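Local atomic coordinates of TqaA (Penicillium aethiopicum, PDB entry 5DLK), a protein that is a fungal nonribosomal peptide synthetase whose terminal condensation-like (CT) domain, the piece modelled here, probably closes the finished peptide into a macrocycle. Residues Asp237-Ala242 / Asp303-His308; Leu333-Pro338 / Leu350-Thr355; Thr342-Met347 / Ala469-Ile474. One frame throughout, in Å; residues are numbered along the deposited sequence. Where two conformers were deposited one is given.

Interaction 1: Asp237-Ala242 / Asp303-His308; sequences DGAKMA and DVVFGH
Val305 carries the contact between the loop 237-242 and strand 303-310. Its CB points toward the loop, and its two methyls serve different neighbours. CG1 is anti to the backbone N (chi1 180°) and faces the methionine: Val305 CG1 lies 3.9 Å from Met241 SD. CG2 sits beside the backbone N and meets the alanine, with Val305 CG2 3.8 Å from Ala239 CB. The side chains of Met241 and Val305 cross at about a right angle. CG of Met241 is anti to its own backbone N (chi1 -176°) and reaches the strand backbone, where Met241 CG is 3.4 Å from Val305 O.

The two backbones are joined through a water. This one oxygen accepts from Ala242 N and from Val305 N, each at 3.0 Å. It therefore satisfies one N-H of the loop and one of the strand.

At the other end, the Asp303 side chain extends toward Gly238 and Ala239. Asp303 OD2 stays 3.9 Å from Gly238 O and does not bond to it. The strong partner of this carboxylate is Arg334 on strand 329-336, through a salt bridge. Arg334 also donates to Asp237 O, so a single arginine ties both segments together.

Further out, Met241 also touches Trp378, Thr382 and Leu384. Phe306, next along the strand, turns from the loop and packs on helix 283-299. The loop thus covers the start of strand 303-310, from Asp303 to Val305. Its water takes the Val305 N-H on the strand edge turned from strand 329-336. The setting is a mixed sheet of a condensation domain, in the CoA-dependent acyltransferase clan, away from the phosphopantetheine-binding residues.

Interaction 2: Leu333-Pro338 / Leu350-Thr355; sequences LRVTFP and LHHTQT
His352 of helix 346-358 bonds through its ring to the backbone of Thr336. This side-chain-to-backbone contact joins the helix to strand 329-336, an outermost strand of the six-stranded mixed sheet. Thr336 N donates to His352 NE2 at 3.0 Å. The bond is nearly straight, with 174° at the hydrogen, and the donor is tilted 18° from the ring plane. NE2 acts as the acceptor here, which would suit a neutral ring. In His352, chi1 puts CG anti to the backbone N, and chi2 then sets the turn of the ring, with NE2 at Thr336 N.

Other groups surround the ring. Thr336 OG1 is near its CE1-NE2 side, and the Trp344 ring meets it at an incline. On the CD2 corner, His352 CD2 is 3.9 Å from Val335 CG1. The same methyl approaches the next helix residue, with Val335 CG1 4.1 Å from Thr353 OG1. That hydroxyl is already bonded to Leu349 O one turn back. The Thr353 side chain is about 6 Å from that of Tyr357 and about 8 Å from that of Thr282. Both bind phosphopantetheine in another structure of this protein; the ligand is not bound here.

Strand and helix run roughly antiparallel, at 151°, with their axes 8.3 Å apart at closest approach. Gln356 NE2 donates to Arg334 O, a second backbone group on the strand edge away from strand 303-310. Helix 283-299 packs against both: its Ala292 touches Val335, and its Ala289 touches Thr353.

Interaction 3: Thr342-Met347 / Ala469-Ile474; sequences TDWTVM and ARLLDI
Asp343 sits over a face of the Arg470 guanidinium instead of meeting its N-H groups in the usual way. The pair flanks a single beta bridge, Thr345 with Arg470, at the N-cap of helix 346-358. OD1 lies above the plane, offset toward the rim, and the carboxylate and guanidinium planes are 71° apart. Asp343 OD2 is 3.0 Å from Arg470 NH1, but well out of the plane. This salt bridge rests on charge alone, and Asp473 extends it into a network.

In the bridge, Leu471 N donates to Trp344 O at 2.9 Å. Val346 N donates to Ala469 O at 2.8 Å, nearly along the C=O axis. The Thr345 side chain caps a backbone N in the first turn, while its own N bonds to Asp348 OD2, an exchange consistent with a capping box. The bridge therefore fastens the start of this helix to the chain after helix 446-465.

Apolar side chains add to the bridge. Leu471 CD1 lies at the edge of the Trp344 ring, in its plane, 4.0 Å from Trp344 CE3. Leu471 CD2 turns to Val346. Val346 CG2 also meets Ile474 CD1 at 3.8 Å, and the two side chains cross at about a right angle. A water links the segments near the salt bridge: it donates to Asp343 OD1 and Trp344 O and accepts from Leu472 N.

From the N terminus, interaction 1 comes first. Strand 303-310 returns to the loop after helix 227-235, closing 60 intervening residues. The chain then continues to strand 329-336, and interaction 2 closes a short loop of 11 residues between this strand and helix 346-358. The two follow in series and meet within one sheet, where Phe306 O lies 2.8 Å from Leu333 N. Interaction 3 crosses interaction 2: residues 342-347 begin inside its loop, but their partner, 469-474, is near the C terminus. It closes 121 residues and ties the start of helix 346-358 to the chain after helix 446-465. Interactions 1 and 3 do not touch.

Interaction 1: Asp237-Ala242 / Asp303-His308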
ATOM      1  N   ASP A 237      20.948 -17.167   0.742  1.00 15.01           N
ATOM      2  CA  ASP A 237      22.197 -17.775   1.167  1.00 17.28           C
ATOM      3  C   ASP A 237      23.405 -17.108   0.503  1.00 20.04           C
ATOM      4  O   ASP A 237      23.499 -17.052  -0.728  1.00 19.17           O
ATOM      5  CB  ASP A 237      22.179 -19.263   0.840  1.00 20.61           C
ATOM      6  CG  ASP A 237      23.474 -19.943   1.196  1.00 28.67           C
ATOM      7  OD1 ASP A 237      23.891 -19.830   2.361  1.00 31.63           O
ATOM      8  OD2 ASP A 237      24.076 -20.573   0.303  1.00 42.77           O
ATOM      9  N   GLY A 238      24.318 -16.604   1.331  1.00 17.57           N
ATOM     10  CA  GLY A 238      25.496 -15.905   0.857  1.00 23.03           C
ATOM     11  C   GLY A 238      25.279 -14.439   0.500  1.00 23.24           C
ATOM     12  O   GLY A 238      26.224 -13.751   0.107  1.00 23.29           O
ATOM     13  N   ALA A 239      24.049 -13.943   0.627  1.00 15.23           N
ATOM     14  CA  ALA A 239      23.800 -12.546   0.254  1.00 19.43           C
ATOM     15  C   ALA A 239      24.339 -11.584   1.306  1.00 21.11           C
ATOM     16  O   ALA A 239      24.337 -11.895   2.489  1.00 20.27           O
ATOM     17  CB  ALA A 239      22.296 -12.308   0.042  1.00 19.85           C
ATOM     18  N   LYS A 240      24.808 -10.420   0.865  1.00 15.73           N
ATOM     19  CA  LYS A 240      25.092  -9.303   1.770  1.00 19.38           C
ATOM     20  C   LYS A 240      24.311  -8.126   1.229  1.00 18.68           C
ATOM     21  O   LYS A 240      24.483  -7.746   0.074  1.00 20.50           O
ATOM     22  CB  LYS A 240      26.588  -8.934   1.837  1.00 21.31           C
ATOM     23  CG  LYS A 240      27.529  -9.977   2.428  1.00 26.78           C
ATOM     24  CD  LYS A 240      29.017  -9.603   2.197  1.00 23.53           C
ATOM     25  CE  LYS A 240      29.498  -8.442   3.078  1.00 22.51           C
ATOM     26  NZ  LYS A 240      29.468  -8.782   4.526  1.00 25.17           N
ATOM     27  N   MET A 241      23.464  -7.546   2.050  1.00 17.17           N
ATOM     28  CA  MET A 241      22.718  -6.381   1.625  1.00 18.17           C
ATOM     29  C   MET A 241      23.469  -5.108   1.997  1.00 18.00           C
ATOM     30  O   MET A 241      23.861  -4.925   3.155  1.00 19.05           O
ATOM     31  CB  MET A 241      21.319  -6.388   2.249  1.00 20.78           C
ATOM     32  CG  MET A 241      20.449  -5.253   1.777  1.00 19.17           C
ATOM     33  SD  MET A 241      18.727  -5.528   2.267  1.00 23.35           S
ATOM     34  CE  MET A 241      18.835  -5.239   4.040  1.00 24.35           C
ATOM     35  N   ALA A 242      23.677  -4.229   1.015  1.00 16.78           N
ATOM     36  CA  ALA A 242      24.322  -2.946   1.282  1.00 15.97           C
ATOM     37  C   ALA A 242      23.513  -2.105   2.274  1.00 19.46           C
ATOM     38  O   ALA A 242      22.296  -2.248   2.389  1.00 21.48           O
ATOM     39  CB  ALA A 242      24.533  -2.177  -0.009  1.00 15.56           C
ATOM     40  N   ASP A 303      26.325  -8.802  -6.655  1.00 12.89           N
ATOM     41  CA  ASP A 303      25.292  -9.531  -5.923  1.00 13.81           C
ATOM     42  C   ASP A 303      24.572  -8.503  -5.068  1.00 15.48           C
ATOM     43  O   ASP A 303      25.104  -8.099  -4.035  1.00 17.16           O
ATOM     44  CB  ASP A 303      25.938 -10.634  -5.065  1.00 17.07           C
ATOM     45  CG  ASP A 303      24.931 -11.455  -4.288  1.00 22.92           C
ATOM     46  OD1 ASP A 303      23.724 -11.416  -4.594  1.00 21.59           O
ATOM     47  OD2 ASP A 303      25.356 -12.154  -3.337  1.00 32.07           O
ATOM     48  N   VAL A 304      23.416  -8.014  -5.520  1.00 12.88           N
ATOM     49  CA  VAL A 304      22.788  -6.909  -4.792  1.00 13.00           C
ATOM     50  C   VAL A 304      21.435  -7.343  -4.224  1.00 15.64           C
ATOM     51  O   VAL A 304      20.752  -8.202  -4.793  1.00 15.06           O
ATOM     52  CB  VAL A 304      22.613  -5.660  -5.679  1.00 13.67           C
ATOM     53  CG1 VAL A 304      23.980  -5.146  -6.176  1.00 15.39           C
ATOM     54  CG2 VAL A 304      21.678  -5.949  -6.834  1.00 14.98           C
ATOM     55  N   VAL A 305      21.077  -6.783  -3.074  1.00 13.60           N
ATOM     56  CA  VAL A 305      19.778  -7.064  -2.481  1.00 13.87           C
ATOM     57  C   VAL A 305      19.116  -5.743  -2.170  1.00 14.08           C
ATOM     58  O   VAL A 305      19.738  -4.877  -1.562  1.00 14.73           O
ATOM     59  CB  VAL A 305      19.870  -7.914  -1.183  1.00 14.91           C
ATOM     60  CG1 VAL A 305      18.459  -8.159  -0.617  1.00 14.91           C
ATOM     61  CG2 VAL A 305      20.559  -9.261  -1.481  1.00 17.98           C
ATOM     62  N   PHE A 306      17.889  -5.550  -2.635  1.00 12.17           N
ATOM     63  CA  PHE A 306      17.152  -4.341  -2.249  1.00 13.76           C
ATOM     64  C   PHE A 306      15.689  -4.720  -2.016  1.00 15.36           C
ATOM     65  O   PHE A 306      15.287  -5.854  -2.260  1.00 15.15           O
ATOM     66  CB  PHE A 306      17.308  -3.221  -3.312  1.00 17.17           C
ATOM     67  CG  PHE A 306      16.974  -3.645  -4.727  1.00 13.51           C
ATOM     68  CD1 PHE A 306      17.911  -4.307  -5.520  1.00 15.28           C
ATOM     69  CD2 PHE A 306      15.716  -3.399  -5.256  1.00 15.17           C
ATOM     70  CE1 PHE A 306      17.603  -4.694  -6.831  1.00 17.18           C
ATOM     71  CE2 PHE A 306      15.394  -3.789  -6.561  1.00 16.12           C
ATOM     72  CZ  PHE A 306      16.335  -4.443  -7.347  1.00 15.81           C
ATOM     73  N   GLY A 307      14.887  -3.800  -1.513  1.00 13.53           N
ATOM     74  CA  GLY A 307      13.507  -4.162  -1.227  1.00 15.43           C
ATOM     75  C   GLY A 307      12.599  -3.907  -2.414  1.00 13.77           C
ATOM     76  O   GLY A 307      12.902  -3.063  -3.271  1.00 14.22           O
ATOM     77  N   HIS A 308      11.511  -4.665  -2.509  0.90 15.30           N
ATOM     78  CA  HIS A 308      10.479  -4.328  -3.484  0.90 16.00           C
ATOM     79  C   HIS A 308       9.111  -4.723  -2.944  0.90 16.12           C
ATOM     80  O   HIS A 308       8.999  -5.526  -2.021  0.90 16.64           O
ATOM     81  CB  HIS A 308      10.750  -4.962  -4.864  0.90 15.98           C
ATOM     82  CG  HIS A 308      10.391  -6.416  -4.971  0.90 15.71           C
ATOM     83  ND1 HIS A 308       9.749  -6.940  -6.073  0.90 18.28           N
ATOM     84  CD2 HIS A 308      10.616  -7.459  -4.136  0.90 16.68           C
ATOM     85  CE1 HIS A 308       9.578  -8.242  -5.907  0.90 17.15           C
ATOM     86  NE2 HIS A 308      10.087  -8.579  -4.734  0.90 17.89           N
TER
HETATM   87  O   HOH W   1      23.210  -5.003  -1.825  1.00 18.31           O

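Interaction 2: Leu333-Pro338 / Leu350-Thr355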
ATOM      1  N   LEU A 333      14.602  -8.498  -2.736  1.00 15.03           N
ATOM      2  CA  LEU A 333      14.806  -8.953  -4.092  1.00 14.46           C
ATOM      3  C   LEU A 333      16.305  -9.042  -4.275  1.00 14.69           C
ATOM      4  O   LEU A 333      17.014  -8.059  -4.059  1.00 14.70           O
ATOM      5  CB  LEU A 333      14.189  -7.968  -5.104  1.00 13.63           C
ATOM      6  CG  LEU A 333      14.395  -8.381  -6.564  1.00 15.54           C
ATOM      7  CD1 LEU A 333      13.720  -9.735  -6.833  1.00 17.57           C
ATOM      8  CD2 LEU A 333      13.833  -7.281  -7.475  1.00 16.51           C
ATOM      9  N   ARG A 334      16.785 -10.223  -4.650  1.00 15.99           N
ATOM     10  CA  ARG A 334      18.207 -10.438  -4.868  1.00 13.48           C
ATOM     11  C   ARG A 334      18.501 -10.596  -6.347  1.00 12.54           C
ATOM     12  O   ARG A 334      17.840 -11.390  -7.032  1.00 14.10           O
ATOM     13  CB  ARG A 334      18.669 -11.698  -4.116  1.00 14.02           C
ATOM     14  CG  ARG A 334      20.163 -11.971  -4.272  1.00 13.18           C
ATOM     15  CD  ARG A 334      20.537 -13.252  -3.527  1.00 13.04           C
ATOM     16  NE  ARG A 334      21.985 -13.442  -3.505  1.00 13.71           N
ATOM     17  CZ  ARG A 334      22.573 -14.464  -2.895  1.00 17.38           C
ATOM     18  NH1 ARG A 334      21.830 -15.365  -2.266  1.00 13.62           N
ATOM     19  NH2 ARG A 334      23.899 -14.574  -2.911  1.00 16.90           N
ATOM     20  N   VAL A 335      19.495  -9.870  -6.832  1.00 11.03           N
ATOM     21  CA  VAL A 335      19.910  -9.978  -8.228  1.00 12.52           C
ATOM     22  C   VAL A 335      21.399 -10.276  -8.257  1.00 15.13           C
ATOM     23  O   VAL A 335      22.213  -9.511  -7.728  1.00 15.19           O
ATOM     24  CB  VAL A 335      19.580  -8.693  -9.023  1.00 13.31           C
ATOM     25  CG1 VAL A 335      20.069  -8.799 -10.474  1.00 16.15           C
ATOM     26  CG2 VAL A 335      18.085  -8.420  -8.954  1.00 14.11           C
ATOM     27  N   THR A 336      21.750 -11.387  -8.895  1.00 14.91           N
ATOM     28  CA  THR A 336      23.132 -11.848  -8.887  1.00 18.25           C
ATOM     29  C   THR A 336      23.640 -11.900 -10.317  1.00 19.24           C
ATOM     30  O   THR A 336      23.112 -12.662 -11.141  1.00 21.74           O
ATOM     31  CB  THR A 336      23.276 -13.227  -8.262  1.00 22.69           C
ATOM     32  OG1 THR A 336      22.779 -14.204  -9.180  1.00 35.06           O
ATOM     33  CG2 THR A 336      22.498 -13.316  -6.964  1.00 12.92           C
ATOM     34  N   PHE A 337      24.675 -11.119 -10.577  1.00 15.67           N
ATOM     35  CA  PHE A 337      25.292 -11.017 -11.901  1.00 15.18           C
ATOM     36  C   PHE A 337      26.430 -12.010 -12.033  1.00 19.11           C
ATOM     37  O   PHE A 337      27.174 -12.207 -11.084  1.00 18.61           O
ATOM     38  CB  PHE A 337      25.849  -9.615 -12.123  1.00 16.10           C
ATOM     39  CG  PHE A 337      24.825  -8.522 -12.036  1.00 20.41           C
ATOM     40  CD1 PHE A 337      24.391  -8.042 -10.799  1.00 18.89           C
ATOM     41  CD2 PHE A 337      24.340  -7.930 -13.201  1.00 17.45           C
ATOM     42  CE1 PHE A 337      23.463  -7.010 -10.723  1.00 15.13           C
ATOM     43  CE2 PHE A 337      23.411  -6.904 -13.136  1.00 18.85           C
ATOM     44  CZ  PHE A 337      22.972  -6.439 -11.889  1.00 16.46           C
ATOM     45  N   PRO A 338      26.599 -12.602 -13.222  1.00 17.37           N
ATOM     46  CA  PRO A 338      27.737 -13.513 -13.405  1.00 17.65           C
ATOM     47  C   PRO A 338      29.053 -12.752 -13.602  1.00 17.60           C
ATOM     48  O   PRO A 338      29.058 -11.533 -13.738  1.00 20.17           O
ATOM     49  CB  PRO A 338      27.358 -14.288 -14.680  1.00 19.30           C
ATOM     50  CG  PRO A 338      26.588 -13.322 -15.480  1.00 21.08           C
ATOM     51  CD  PRO A 338      25.761 -12.518 -14.425  1.00 17.21           C
ATOM     52  N   LEU A 350      17.242  -9.340 -17.592  1.00 13.23           N
ATOM     53  CA  LEU A 350      15.789  -9.222 -17.436  1.00 13.13           C
ATOM     54  C   LEU A 350      15.177 -10.580 -17.031  1.00 13.42           C
ATOM     55  O   LEU A 350      14.352 -10.644 -16.131  1.00 16.11           O
ATOM     56  CB  LEU A 350      15.143  -8.718 -18.721  1.00 14.46           C
ATOM     57  CG  LEU A 350      15.543  -7.271 -19.051  1.00 15.45           C
ATOM     58  CD1 LEU A 350      15.041  -6.884 -20.450  1.00 17.21           C
ATOM     59  CD2 LEU A 350      14.952  -6.344 -18.004  1.00 17.67           C
ATOM     60  N   HIS A 351      15.597 -11.656 -17.695  1.00 14.47           N
ATOM     61  CA  HIS A 351      15.048 -12.977 -17.369  1.00 14.33           C
ATOM     62  C   HIS A 351      15.370 -13.379 -15.939  1.00 15.38           C
ATOM     63  O   HIS A 351      14.504 -13.901 -15.227  1.00 17.01           O
ATOM     64  CB  HIS A 351      15.554 -14.051 -18.351  1.00 18.52           C
ATOM     65  CG  HIS A 351      14.797 -14.058 -19.642  1.00 23.46           C
ATOM     66  ND1 HIS A 351      13.424 -14.170 -19.693  1.00 28.89           N
ATOM     67  CD2 HIS A 351      15.213 -13.935 -20.924  1.00 29.19           C
ATOM     68  CE1 HIS A 351      13.027 -14.125 -20.953  1.00 30.43           C
ATOM     69  NE2 HIS A 351      14.093 -13.982 -21.720  1.00 33.73           N
ATOM     70  N   HIS A 352      16.609 -13.130 -15.524  1.00 14.38           N
ATOM     71  CA  HIS A 352      17.031 -13.447 -14.164  1.00 12.51           C
ATOM     72  C   HIS A 352      16.238 -12.633 -13.148  1.00 13.02           C
ATOM     73  O   HIS A 352      15.756 -13.173 -12.147  1.00 14.47           O
ATOM     74  CB  HIS A 352      18.536 -13.209 -13.988  1.00 14.28           C
ATOM     75  CG  HIS A 352      19.013 -13.331 -12.567  1.00 15.21           C
ATOM     76  ND1 HIS A 352      19.013 -14.529 -11.878  1.00 16.86           N
ATOM     77  CD2 HIS A 352      19.512 -12.405 -11.715  1.00 16.18           C
ATOM     78  CE1 HIS A 352      19.477 -14.326 -10.653  1.00 18.86           C
ATOM     79  NE2 HIS A 352      19.806 -13.050 -10.535  1.00 16.03           N
ATOM     80  N   THR A 353      16.110 -11.333 -13.395  1.00 13.95           N
ATOM     81  CA  THR A 353      15.412 -10.459 -12.452  1.00 14.35           C
ATOM     82  C   THR A 353      13.969 -10.927 -12.293  1.00 14.58           C
ATOM     83  O   THR A 353      13.411 -10.932 -11.185  1.00 14.36           O
ATOM     84  CB  THR A 353      15.470  -8.984 -12.913  1.00 16.23           C
ATOM     85  OG1 THR A 353      16.844  -8.580 -12.961  1.00 15.63           O
ATOM     86  CG2 THR A 353      14.735  -8.070 -11.944  1.00 15.17           C
ATOM     87  N   GLN A 354      13.370 -11.361 -13.398  1.00 14.26           N
ATOM     88  CA  GLN A 354      11.980 -11.759 -13.322  1.00 14.37           C
ATOM     89  C   GLN A 354      11.839 -13.043 -12.510  1.00 14.98           C
ATOM     90  O   GLN A 354      10.974 -13.144 -11.655  1.00 15.64           O
ATOM     91  CB  GLN A 354      11.368 -11.927 -14.714  1.00 16.09           C
ATOM     92  CG  GLN A 354       9.839 -12.129 -14.676  1.00 18.94           C
ATOM     93  CD  GLN A 354       9.184 -11.621 -15.947  1.00 25.38           C
ATOM     94  OE1 GLN A 354       9.253 -10.429 -16.259  1.00 21.17           O
ATOM     95  NE2 GLN A 354       8.572 -12.530 -16.707  1.00 27.39           N
ATOM     96  N   THR A 355      12.713 -14.016 -12.742  1.00 15.19           N
ATOM     97  CA  THR A 355      12.591 -15.228 -11.944  1.00 17.12           C
ATOM     98  C   THR A 355      12.996 -14.994 -10.482  1.00 16.38           C
ATOM     99  O   THR A 355      12.507 -15.685  -9.599  1.00 19.01           O
ATOM    100  CB  THR A 355      13.386 -16.393 -12.579  1.00 21.39           C
ATOM    101  OG1 THR A 355      14.732 -16.015 -12.774  1.00 26.96           O
ATOM    102  CG2 THR A 355      12.813 -16.721 -13.945  1.00 22.95           C
TER

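Interaction 3: Thr342-Met347 / Ala469-Ile474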
ATOM      1  N   THR A 342      31.071 -14.417 -18.746  1.00 18.36           N
ATOM      2  CA  THR A 342      29.801 -14.965 -19.224  1.00 21.67           C
ATOM      3  C   THR A 342      29.113 -14.016 -20.225  1.00 18.05           C
ATOM      4  O   THR A 342      28.289 -14.434 -21.064  1.00 17.22           O
ATOM      5  CB  THR A 342      28.890 -15.277 -18.015  1.00 26.55           C
ATOM      6  OG1 THR A 342      29.547 -16.241 -17.182  1.00 26.43           O
ATOM      7  CG2 THR A 342      27.528 -15.829 -18.439  1.00 21.48           C
ATOM      8  N   ASP A 343      29.471 -12.736 -20.155  1.00 18.22           N
ATOM      9  CA  ASP A 343      29.024 -11.730 -21.122  1.00 18.85           C
ATOM     10  C   ASP A 343      27.499 -11.653 -21.210  1.00 17.24           C
ATOM     11  O   ASP A 343      26.917 -11.745 -22.287  1.00 15.99           O
ATOM     12  CB  ASP A 343      29.609 -12.023 -22.503  1.00 21.50           C
ATOM     13  CG  ASP A 343      30.200 -10.797 -23.160  1.00 30.96           C
ATOM     14  OD1 ASP A 343      29.941  -9.671 -22.679  1.00 37.84           O
ATOM     15  OD2 ASP A 343      30.905 -10.973 -24.174  1.00 40.56           O
ATOM     16  N   TRP A 344      26.842 -11.510 -20.065  1.00 16.76           N
ATOM     17  CA  TRP A 344      25.398 -11.316 -20.073  1.00 16.60           C
ATOM     18  C   TRP A 344      24.941 -10.136 -20.933  1.00 17.12           C
ATOM     19  O   TRP A 344      25.602  -9.089 -20.993  1.00 16.29           O
ATOM     20  CB  TRP A 344      24.876 -11.075 -18.663  1.00 15.26           C
ATOM     21  CG  TRP A 344      24.291 -12.269 -17.996  1.00 15.14           C
ATOM     22  CD1 TRP A 344      24.398 -13.583 -18.366  1.00 17.02           C
ATOM     23  CD2 TRP A 344      23.505 -12.241 -16.812  1.00 18.99           C
ATOM     24  NE1 TRP A 344      23.723 -14.383 -17.457  1.00 16.32           N
ATOM     25  CE2 TRP A 344      23.162 -13.573 -16.500  1.00 16.89           C
ATOM     26  CE3 TRP A 344      23.057 -11.207 -15.974  1.00 15.93           C
ATOM     27  CZ2 TRP A 344      22.404 -13.897 -15.381  1.00 18.26           C
ATOM     28  CZ3 TRP A 344      22.296 -11.534 -14.855  1.00 15.81           C
ATOM     29  CH2 TRP A 344      21.974 -12.866 -14.574  1.00 18.72           C
ATOM     30  N   THR A 345      23.805 -10.330 -21.585  1.00 17.55           N
ATOM     31  CA  THR A 345      23.097  -9.245 -22.247  1.00 17.79           C
ATOM     32  C   THR A 345      22.022  -8.696 -21.333  1.00 18.44           C
ATOM     33  O   THR A 345      21.701  -9.275 -20.302  1.00 17.38           O
ATOM     34  CB  THR A 345      22.429  -9.714 -23.539  1.00 18.40           C
ATOM     35  OG1 THR A 345      21.404 -10.659 -23.218  1.00 17.37           O
ATOM     36  CG2 THR A 345      23.457 -10.385 -24.468  1.00 22.20           C
ATOM     37  N   VAL A 346      21.457  -7.564 -21.726  1.00 17.37           N
ATOM     38  CA  VAL A 346      20.289  -7.036 -21.051  1.00 16.41           C
ATOM     39  C   VAL A 346      19.181  -8.079 -20.924  1.00 15.68           C
ATOM     40  O   VAL A 346      18.577  -8.220 -19.861  1.00 15.13           O
ATOM     41  CB  VAL A 346      19.774  -5.798 -21.799  1.00 16.74           C
ATOM     42  CG1 VAL A 346      18.376  -5.414 -21.311  1.00 15.90           C
ATOM     43  CG2 VAL A 346      20.779  -4.651 -21.637  1.00 14.90           C
ATOM     44  N   MET A 347      18.929  -8.850 -21.980  1.00 15.69           N
ATOM     45  CA  MET A 347      17.881  -9.865 -21.897  1.00 15.57           C
ATOM     46  C   MET A 347      18.138 -10.897 -20.785  1.00 14.98           C
ATOM     47  O   MET A 347      17.205 -11.327 -20.110  1.00 16.07           O
ATOM     48  CB  MET A 347      17.734 -10.602 -23.233  1.00 17.79           C
ATOM     49  CG  MET A 347      16.390 -11.298 -23.347  1.00 26.02           C
ATOM     50  SD  MET A 347      15.092 -10.033 -23.567  1.00 31.92           S
ATOM     51  CE  MET A 347      15.365  -9.660 -25.304  1.00 40.67           C
ATOM     52  N   ALA A 469      21.872  -5.819 -26.023  1.00 22.06           N
ATOM     53  CA  ALA A 469      23.143  -5.194 -25.668  1.00 21.45           C
ATOM     54  C   ALA A 469      23.869  -5.951 -24.569  1.00 21.68           C
ATOM     55  O   ALA A 469      23.237  -6.465 -23.646  1.00 18.41           O
ATOM     56  CB  ALA A 469      22.925  -3.739 -25.221  1.00 19.18           C
ATOM     57  N   ARG A 470      25.197  -5.969 -24.638  1.00 20.57           N
ATOM     58  CA  ARG A 470      26.003  -6.559 -23.567  1.00 21.23           C
ATOM     59  C   ARG A 470      25.956  -5.659 -22.347  1.00 22.73           C
ATOM     60  O   ARG A 470      26.102  -4.442 -22.472  1.00 20.76           O
ATOM     61  CB  ARG A 470      27.456  -6.773 -24.009  1.00 24.10           C
ATOM     62  CG  ARG A 470      27.674  -7.941 -24.950  1.00 32.29           C
ATOM     63  CD  ARG A 470      29.135  -7.974 -25.450  1.00 40.59           C
ATOM     64  NE  ARG A 470      30.032  -7.243 -24.548  1.00 42.81           N
ATOM     65  CZ  ARG A 470      31.344  -7.450 -24.445  1.00 44.66           C
ATOM     66  NH1 ARG A 470      31.940  -8.371 -25.190  1.00 51.20           N
ATOM     67  NH2 ARG A 470      32.065  -6.736 -23.591  1.00 51.65           N
ATOM     68  N   LEU A 471      25.744  -6.236 -21.164  1.00 20.18           N
ATOM     69  CA  LEU A 471      25.761  -5.414 -19.947  1.00 19.95           C
ATOM     70  C   LEU A 471      27.059  -4.634 -19.807  1.00 25.51           C
ATOM     71  O   LEU A 471      27.056  -3.478 -19.360  1.00 24.78           O
ATOM     72  CB  LEU A 471      25.569  -6.281 -18.700  1.00 20.45           C
ATOM     73  CG  LEU A 471      24.179  -6.811 -18.391  1.00 21.80           C
ATOM     74  CD1 LEU A 471      24.175  -7.514 -17.004  1.00 17.04           C
ATOM     75  CD2 LEU A 471      23.139  -5.691 -18.448  1.00 20.30           C
ATOM     76  N   LEU A 472      28.173  -5.258 -20.186  1.00 23.55           N
ATOM     77  CA  LEU A 472      29.469  -4.578 -20.111  1.00 31.62           C
ATOM     78  C   LEU A 472      29.517  -3.286 -20.939  1.00 33.06           C
ATOM     79  O   LEU A 472      30.345  -2.415 -20.688  1.00 39.59           O
ATOM     80  CB  LEU A 472      30.597  -5.515 -20.565  1.00 31.14           C
ATOM     81  CG  LEU A 472      31.003  -6.540 -19.506  1.00 36.26           C
ATOM     82  CD1 LEU A 472      31.976  -7.587 -20.060  1.00 37.73           C
ATOM     83  CD2 LEU A 472      31.609  -5.812 -18.315  1.00 38.13           C
ATOM     84  N   ASP A 473      28.627  -3.168 -21.918  1.00 29.93           N
ATOM     85  CA  ASP A 473      28.629  -2.019 -22.818  1.00 33.13           C
ATOM     86  C   ASP A 473      27.654  -0.917 -22.399  1.00 33.30           C
ATOM     87  O   ASP A 473      27.554   0.119 -23.065  1.00 35.65           O
ATOM     88  CB  ASP A 473      28.291  -2.467 -24.240  1.00 31.42           C
ATOM     89  CG  ASP A 473      29.396  -3.312 -24.869  1.00 37.93           C
ATOM     90  OD1 ASP A 473      30.563  -3.185 -24.436  1.00 38.45           O
ATOM     91  OD2 ASP A 473      29.090  -4.110 -25.784  1.00 35.66           O
ATOM     92  N   ILE A 474      26.914  -1.149 -21.319  1.00 24.20           N
ATOM     93  CA  ILE A 474      25.912  -0.185 -20.877  1.00 25.88           C
ATOM     94  C   ILE A 474      26.566   0.938 -20.081  1.00 29.20           C
ATOM     95  O   ILE A 474      27.328   0.679 -19.145  1.00 26.08           O
ATOM     96  CB  ILE A 474      24.830  -0.841 -19.992  1.00 21.41           C
ATOM     97  CG1 ILE A 474      24.138  -1.993 -20.725  1.00 26.47           C
ATOM     98  CG2 ILE A 474      23.811   0.205 -19.512  1.00 23.29           C
ATOM     99  CD1 ILE A 474      23.076  -1.588 -21.704  1.00 27.06           C
TER
HETATM  100  O   HOH W   2      28.098  -8.267 -20.683  1.00 22.90           O